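Local coordinates for SusD-like protein BACOVA_02651 (Bacteroides ovatus, PDB 5E75) that binds polysaccharide at the cell surface and probably captures xyloglucan before its transport into the periplasm for degradation, at residues Val145-Arg150 / Asn505-Glu510; Trp128-Leu133 / Asn149-Val154. All coordinates share one frame; numbering follows the deposited sequence.

Contact 1 of 2, residues Val145-Arg150 / Asn505-Glu510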
loop_
_atom_site.group_PDB
_atom_site.type_symbol
_atom_site.label_atom_id
_atom_site.label_comp_id
_atom_site.label_asym_id
_atom_site.label_seq_id
_atom_site.Cartn_x
_atom_site.Cartn_y
_atom_site.Cartn_z
ATOM N N VAL A 145 9.111 0.681 -28.889
ATOM C CA VAL A 145 10.386 1.292 -28.498
ATOM C C VAL A 145 10.186 2.793 -28.305
ATOM O O VAL A 145 10.314 3.582 -29.238
ATOM C CB VAL A 145 11.500 0.982 -29.504
ATOM C CG1 VAL A 145 12.824 1.602 -29.046
ATOM C CG2 VAL A 145 11.635 -0.537 -29.673
ATOM N N ARG A 146 9.817 3.150 -27.076
ATOM C CA ARG A 146 9.422 4.505 -26.711
ATOM C C ARG A 146 10.222 4.969 -25.499
ATOM O O ARG A 146 10.535 4.159 -24.630
ATOM C CB ARG A 146 7.935 4.524 -26.345
ATOM C CG ARG A 146 7.003 4.047 -27.450
ATOM C CD ARG A 146 6.894 5.071 -28.555
ATOM N NE ARG A 146 5.980 4.633 -29.613
ATOM C CZ ARG A 146 5.356 5.452 -30.454
ATOM N NH1 ARG A 146 5.526 6.765 -30.362
ATOM N NH2 ARG A 146 4.550 4.958 -31.387
ATOM N N PRO A 147 10.520 6.277 -25.420
ATOM C CA PRO A 147 11.354 6.747 -24.318
ATOM C C PRO A 147 10.606 6.912 -23.004
ATOM O O PRO A 147 9.378 7.068 -22.972
ATOM C CB PRO A 147 11.821 8.118 -24.807
ATOM C CG PRO A 147 10.757 8.578 -25.733
ATOM C CD PRO A 147 10.251 7.348 -26.401
ATOM N N LEU A 148 11.373 6.860 -21.926
ATOM C CA LEU A 148 10.903 7.249 -20.615
ATOM C C LEU A 148 10.572 8.732 -20.590
ATOM O O LEU A 148 11.163 9.522 -21.325
ATOM C CB LEU A 148 12.005 6.987 -19.600
ATOM C CG LEU A 148 12.400 5.527 -19.370
ATOM C CD1 LEU A 148 13.784 5.456 -18.730
ATOM C CD2 LEU A 148 11.368 4.882 -18.487
ATOM N N ASN A 149 9.642 9.104 -19.717
ATOM C CA ASN A 149 9.379 10.508 -19.426
ATOM C C ASN A 149 9.871 10.888 -18.038
ATOM O O ASN A 149 10.039 10.027 -17.173
ATOM C CB ASN A 149 7.883 10.778 -19.577
ATOM C CG ASN A 149 7.399 10.516 -20.987
ATOM O OD1 ASN A 149 6.575 9.627 -21.233
ATOM N ND2 ASN A 149 7.926 11.282 -21.935
ATOM N N ARG A 150 10.111 12.179 -17.820
ATOM C CA ARG A 150 10.757 12.633 -16.587
ATOM C C ARG A 150 9.831 12.527 -15.387
ATOM O O ARG A 150 8.619 12.545 -15.531
ATOM C CB ARG A 150 11.209 14.085 -16.729
ATOM C CG ARG A 150 12.132 14.340 -17.920
ATOM C CD ARG A 150 12.294 15.838 -18.158
ATOM N NE ARG A 150 11.000 16.427 -18.476
ATOM C CZ ARG A 150 10.800 17.681 -18.860
ATOM N NH1 ARG A 150 11.825 18.515 -18.999
ATOM N NH2 ARG A 150 9.566 18.090 -19.128
ATOM N N ASN A 505 12.765 -2.954 -25.156
ATOM C CA ASN A 505 12.792 -1.499 -25.333
ATOM C C ASN A 505 14.083 -0.906 -24.769
ATOM O O ASN A 505 14.133 -0.512 -23.599
ATOM C CB ASN A 505 11.580 -0.847 -24.660
ATOM C CG ASN A 505 11.576 0.656 -24.816
ATOM O OD1 ASN A 505 12.390 1.208 -25.552
ATOM N ND2 ASN A 505 10.645 1.326 -24.138
ATOM N N PRO A 506 15.135 -0.836 -25.588
ATOM C CA PRO A 506 16.411 -0.319 -25.074
ATOM C C PRO A 506 16.375 1.137 -24.607
ATOM O O PRO A 506 17.335 1.583 -23.966
ATOM C CB PRO A 506 17.377 -0.477 -26.258
ATOM C CG PRO A 506 16.541 -0.853 -27.431
ATOM C CD PRO A 506 15.269 -1.425 -26.932
ATOM N N LEU A 507 15.306 1.872 -24.898
ATOM C CA LEU A 507 15.238 3.249 -24.429
ATOM C C LEU A 507 15.000 3.307 -22.928
ATOM O O LEU A 507 15.147 4.367 -22.327
ATOM C CB LEU A 507 14.174 4.051 -25.181
ATOM C CG LEU A 507 14.449 4.259 -26.677
ATOM C CD1 LEU A 507 13.337 5.050 -27.335
ATOM C CD2 LEU A 507 15.772 4.954 -26.911
ATOM N N LEU A 508 14.656 2.178 -22.313
ATOM C CA LEU A 508 14.574 2.122 -20.859
ATOM C C LEU A 508 15.953 2.351 -20.223
ATOM O O LEU A 508 16.039 2.704 -19.049
ATOM C CB LEU A 508 13.950 0.811 -20.377
ATOM C CG LEU A 508 12.473 0.611 -20.735
ATOM C CD1 LEU A 508 12.012 -0.750 -20.239
ATOM C CD2 LEU A 508 11.556 1.715 -20.189
ATOM N N ASN A 509 17.018 2.196 -21.007
ATOM C CA ASN A 509 18.381 2.492 -20.547
ATOM C C ASN A 509 18.883 3.876 -20.956
ATOM O O ASN A 509 20.048 4.209 -20.722
ATOM C CB ASN A 509 19.362 1.446 -21.089
ATOM C CG ASN A 509 19.474 0.217 -20.206
ATOM O OD1 ASN A 509 19.221 0.266 -19.006
ATOM N ND2 ASN A 509 19.873 -0.896 -20.809
ATOM N N GLU A 510 18.010 4.691 -21.538
ATOM C CA GLU A 510 18.386 6.011 -22.030
ATOM C C GLU A 510 17.688 7.083 -21.215
ATOM O O GLU A 510 16.733 6.802 -20.494
ATOM C CB GLU A 510 18.013 6.150 -23.504
ATOM C CG GLU A 510 18.722 5.137 -24.412
ATOM C CD GLU A 510 20.230 5.301 -24.387
ATOM O OE1 GLU A 510 20.696 6.452 -24.270
ATOM O OE2 GLU A 510 20.945 4.280 -24.466
HETATM O O HOH W 1 14.257 7.013 -22.523
#
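An Asx turn opens the 3-10 segment 506-509, just after helix 499-504 ends, and its asparagine also reaches across to the loop 145-150. Asn-505 has CG anti to its own backbone N (chi1 180°), which lays the carboxamide alongside the loop. Its OD1 accepts from the backbone N of Leu-507 at 3.1 Å, the N-H arriving from above the carbonyl plane. The other end of the amide faces the loop 145-150: ND2 donates to Arg-146 O at 2.9 Å, almost straight (172°), within the amide plane and on a carbonyl lone pair. Both ends of the amide are thus used, which fixes its rotation.

CG1 of Val-145 rests 3.5 Å from Asn-505 OD1. Leu-507 points its CB at the loop and sets CD1 against the peptide link from Arg-146 to Pro-147, 3.6 Å from Pro-147 N, with Val-145 CG1 beside it. In this SusD-family protein the contact brings a C-terminal turn onto the loop that leads into helix 151-168. A water accepts from Leu-148 N at 2.9 Å and lies 2.8 Å from Leu-507 O, bridging the two backbones. Deeper in, Leu-148 and Leu-508 cross at about a right angle, their CD2 methyls 3.6 Å apart, while Leu-148 CD1 lies among the carbonyl oxygens of Leu-508 and Glu-510. Tyr-497 and Val-502 border this buried leucine pair.

Contact 2 of 2, residues Trp128-Leu133 / Asn149-Val154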
loop_
_atom_site.group_PDB
_atom_site.type_symbol
_atom_site.label_atom_id
_atom_site.label_comp_id
_atom_site.label_asym_id
_atom_site.label_seq_id
_atom_site.Cartn_x
_atom_site.Cartn_y
_atom_site.Cartn_z
ATOM N N TRP A 128 10.259 3.040 -9.809
ATOM C CA TRP A 128 11.249 3.268 -10.863
ATOM C C TRP A 128 11.608 4.743 -11.072
ATOM O O TRP A 128 12.720 5.041 -11.515
ATOM C CB TRP A 128 10.757 2.702 -12.208
ATOM C CG TRP A 128 10.687 1.207 -12.209
ATOM C CD1 TRP A 128 11.741 0.355 -12.326
ATOM C CD2 TRP A 128 9.521 0.390 -12.052
ATOM N NE1 TRP A 128 11.309 -0.951 -12.244
ATOM C CE2 TRP A 128 9.946 -0.957 -12.092
ATOM C CE3 TRP A 128 8.159 0.662 -11.882
ATOM C CZ2 TRP A 128 9.068 -2.022 -11.943
ATOM C CZ3 TRP A 128 7.285 -0.400 -11.760
ATOM C CH2 TRP A 128 7.742 -1.728 -11.791
ATOM N N GLY A 129 10.690 5.656 -10.753
ATOM C CA GLY A 129 10.888 7.073 -11.036
ATOM C C GLY A 129 10.380 7.376 -12.436
ATOM O O GLY A 129 9.183 7.300 -12.664
ATOM N N PRO A 130 11.274 7.688 -13.391
ATOM C CA PRO A 130 10.816 7.869 -14.769
ATOM C C PRO A 130 10.131 6.616 -15.284
ATOM O O PRO A 130 10.598 5.496 -15.046
ATOM C CB PRO A 130 12.121 8.140 -15.539
ATOM C CG PRO A 130 13.080 8.651 -14.505
ATOM C CD PRO A 130 12.729 7.904 -13.259
ATOM N N VAL A 131 9.024 6.800 -15.991
ATOM C CA VAL A 131 8.339 5.691 -16.664
ATOM C C VAL A 131 7.747 6.223 -17.969
ATOM O O VAL A 131 7.800 7.432 -18.213
ATOM C CB VAL A 131 7.229 5.042 -15.781
ATOM C CG1 VAL A 131 7.847 4.267 -14.612
ATOM C CG2 VAL A 131 6.244 6.079 -15.287
ATOM N N ILE A 132 7.212 5.347 -18.816
ATOM C CA ILE A 132 6.640 5.762 -20.092
ATOM C C ILE A 132 5.178 6.163 -19.892
ATOM O O ILE A 132 4.363 5.337 -19.464
ATOM C CB ILE A 132 6.716 4.609 -21.109
ATOM C CG1 ILE A 132 8.168 4.165 -21.286
ATOM C CG2 ILE A 132 6.129 5.032 -22.441
ATOM C CD1 ILE A 132 8.341 2.840 -22.002
ATOM N N LEU A 133 4.851 7.416 -20.193
ATOM C CA LEU A 133 3.478 7.910 -20.131
ATOM C C LEU A 133 2.738 7.576 -21.419
ATOM O O LEU A 133 3.256 7.807 -22.518
ATOM C CB LEU A 133 3.489 9.423 -19.898
ATOM C CG LEU A 133 4.075 9.844 -18.540
ATOM C CD1 LEU A 133 4.200 11.358 -18.503
ATOM C CD2 LEU A 133 3.209 9.337 -17.390
ATOM N N ASN A 149 9.642 9.104 -19.717
ATOM C CA ASN A 149 9.379 10.508 -19.426
ATOM C C ASN A 149 9.871 10.888 -18.038
ATOM O O ASN A 149 10.039 10.027 -17.173
ATOM C CB ASN A 149 7.883 10.778 -19.577
ATOM C CG ASN A 149 7.399 10.516 -20.987
ATOM O OD1 ASN A 149 6.575 9.627 -21.233
ATOM N ND2 ASN A 149 7.926 11.282 -21.935
ATOM N N ARG A 150 10.111 12.179 -17.820
ATOM C CA ARG A 150 10.757 12.633 -16.587
ATOM C C ARG A 150 9.831 12.527 -15.387
ATOM O O ARG A 150 8.619 12.545 -15.531
ATOM C CB ARG A 150 11.209 14.085 -16.729
ATOM C CG ARG A 150 12.132 14.340 -17.920
ATOM C CD ARG A 150 12.294 15.838 -18.158
ATOM N NE ARG A 150 11.000 16.427 -18.476
ATOM C CZ ARG A 150 10.800 17.681 -18.860
ATOM N NH1 ARG A 150 11.825 18.515 -18.999
ATOM N NH2 ARG A 150 9.566 18.090 -19.128
ATOM N N GLU A 151 10.411 12.398 -14.202
ATOM C CA GLU A 151 9.636 12.378 -12.976
ATOM C C GLU A 151 8.641 13.552 -12.906
ATOM O O GLU A 151 7.492 13.352 -12.507
ATOM C CB GLU A 151 10.581 12.346 -11.763
ATOM C CG GLU A 151 11.350 11.021 -11.656
ATOM C CD GLU A 151 12.376 10.962 -10.532
ATOM O OE1 GLU A 151 12.446 11.891 -9.703
ATOM O OE2 GLU A 151 13.133 9.972 -10.479
ATOM N N GLU A 152 9.044 14.767 -13.289
ATOM C CA GLU A 152 8.115 15.889 -13.230
ATOM C C GLU A 152 6.934 15.713 -14.184
ATOM O O GLU A 152 5.824 16.109 -13.845
ATOM C CB GLU A 152 8.809 17.249 -13.472
ATOM C CG GLU A 152 9.651 17.754 -12.290
ATOM C CD GLU A 152 8.828 17.924 -11.015
ATOM O OE1 GLU A 152 7.771 18.594 -11.091
ATOM O OE2 GLU A 152 9.231 17.380 -9.949
ATOM N N ASP A 153 7.177 15.140 -15.364
ATOM C CA ASP A 153 6.103 14.855 -16.310
ATOM C C ASP A 153 5.110 13.876 -15.701
ATOM O O ASP A 153 3.895 14.025 -15.874
ATOM C CB ASP A 153 6.626 14.208 -17.606
ATOM C CG ASP A 153 7.525 15.108 -18.430
ATOM O OD1 ASP A 153 7.124 16.226 -18.797
ATOM O OD2 ASP A 153 8.625 14.631 -18.786
ATOM N N VAL A 154 5.630 12.846 -15.031
ATOM C CA VAL A 154 4.803 11.795 -14.449
ATOM C C VAL A 154 3.911 12.421 -13.380
ATOM O O VAL A 154 2.701 12.195 -13.366
ATOM C CB VAL A 154 5.644 10.626 -13.909
ATOM C CG1 VAL A 154 4.744 9.551 -13.301
ATOM C CG2 VAL A 154 6.467 10.000 -15.028
#
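Asp-153 OD2 is held by two N-H groups, both from Arg-150: the backbone N at 3.0 Å, on the anti lone pair, and NE, which comes from above the carboxylate plane. NH2 takes OD1, so the guanidinium meets the carboxylate side-on, with NE and one NH, and this salt bridge probably keeps Asp-153 ionised.

Asn-149, just before, ties this helix start to the loop 128-133. Its backbone N donates to Val-131 O at 2.9 Å. The side-chain OD1 accepts from Leu-133 N at 3.0 Å, in the carbonyl plane and fairly straight (163°), while ND2 turns to Val-513 O. Leu-133 then crosses obliquely over the first turn of the helix: CD1 touches Asp-153 CB at 3.8 Å and CD2 approaches CG2 of Val-154, which Val-131 CG2 meets from its own side.

At the far end the extended Glu-151 crosses Pro-130 obliquely, bringing OE2 3.5 Å from Pro-130 CD; Trp-197 and Arg-430 hold the carboxylate. Gly-129, at phi 88° and psi -111°, has a backbone that calls for glycine. Arg-150 is the N-cap residue of helix 151-168, and the carboxylate of Asp-153, three residues on, takes its backbone N-H and its guanidinium at the helix start.

From the N terminus, the chain leaves helix 103-125 and enters the loop 128-133, then makes helix 137-142 and returns through 145-154; contact 2 closes this short excursion, with 15 residues between its segments. Contact 1 closes a far larger loop of 354 residues, from the same returning loop to the turn after helix 499-504. The two loops neither nest nor cross: they meet at Asn-149 and Arg-150, with contact 1 starting where contact 2 ends. Their centres lie 10 Å apart, and Leu-148 CD2 packs 3.6 Å from Val-131 CA. Contact 2 ties the loop after helix 103-125 to the start of helix 151-168, and contact 1 ties that helix's lead-in to the C-terminal turn.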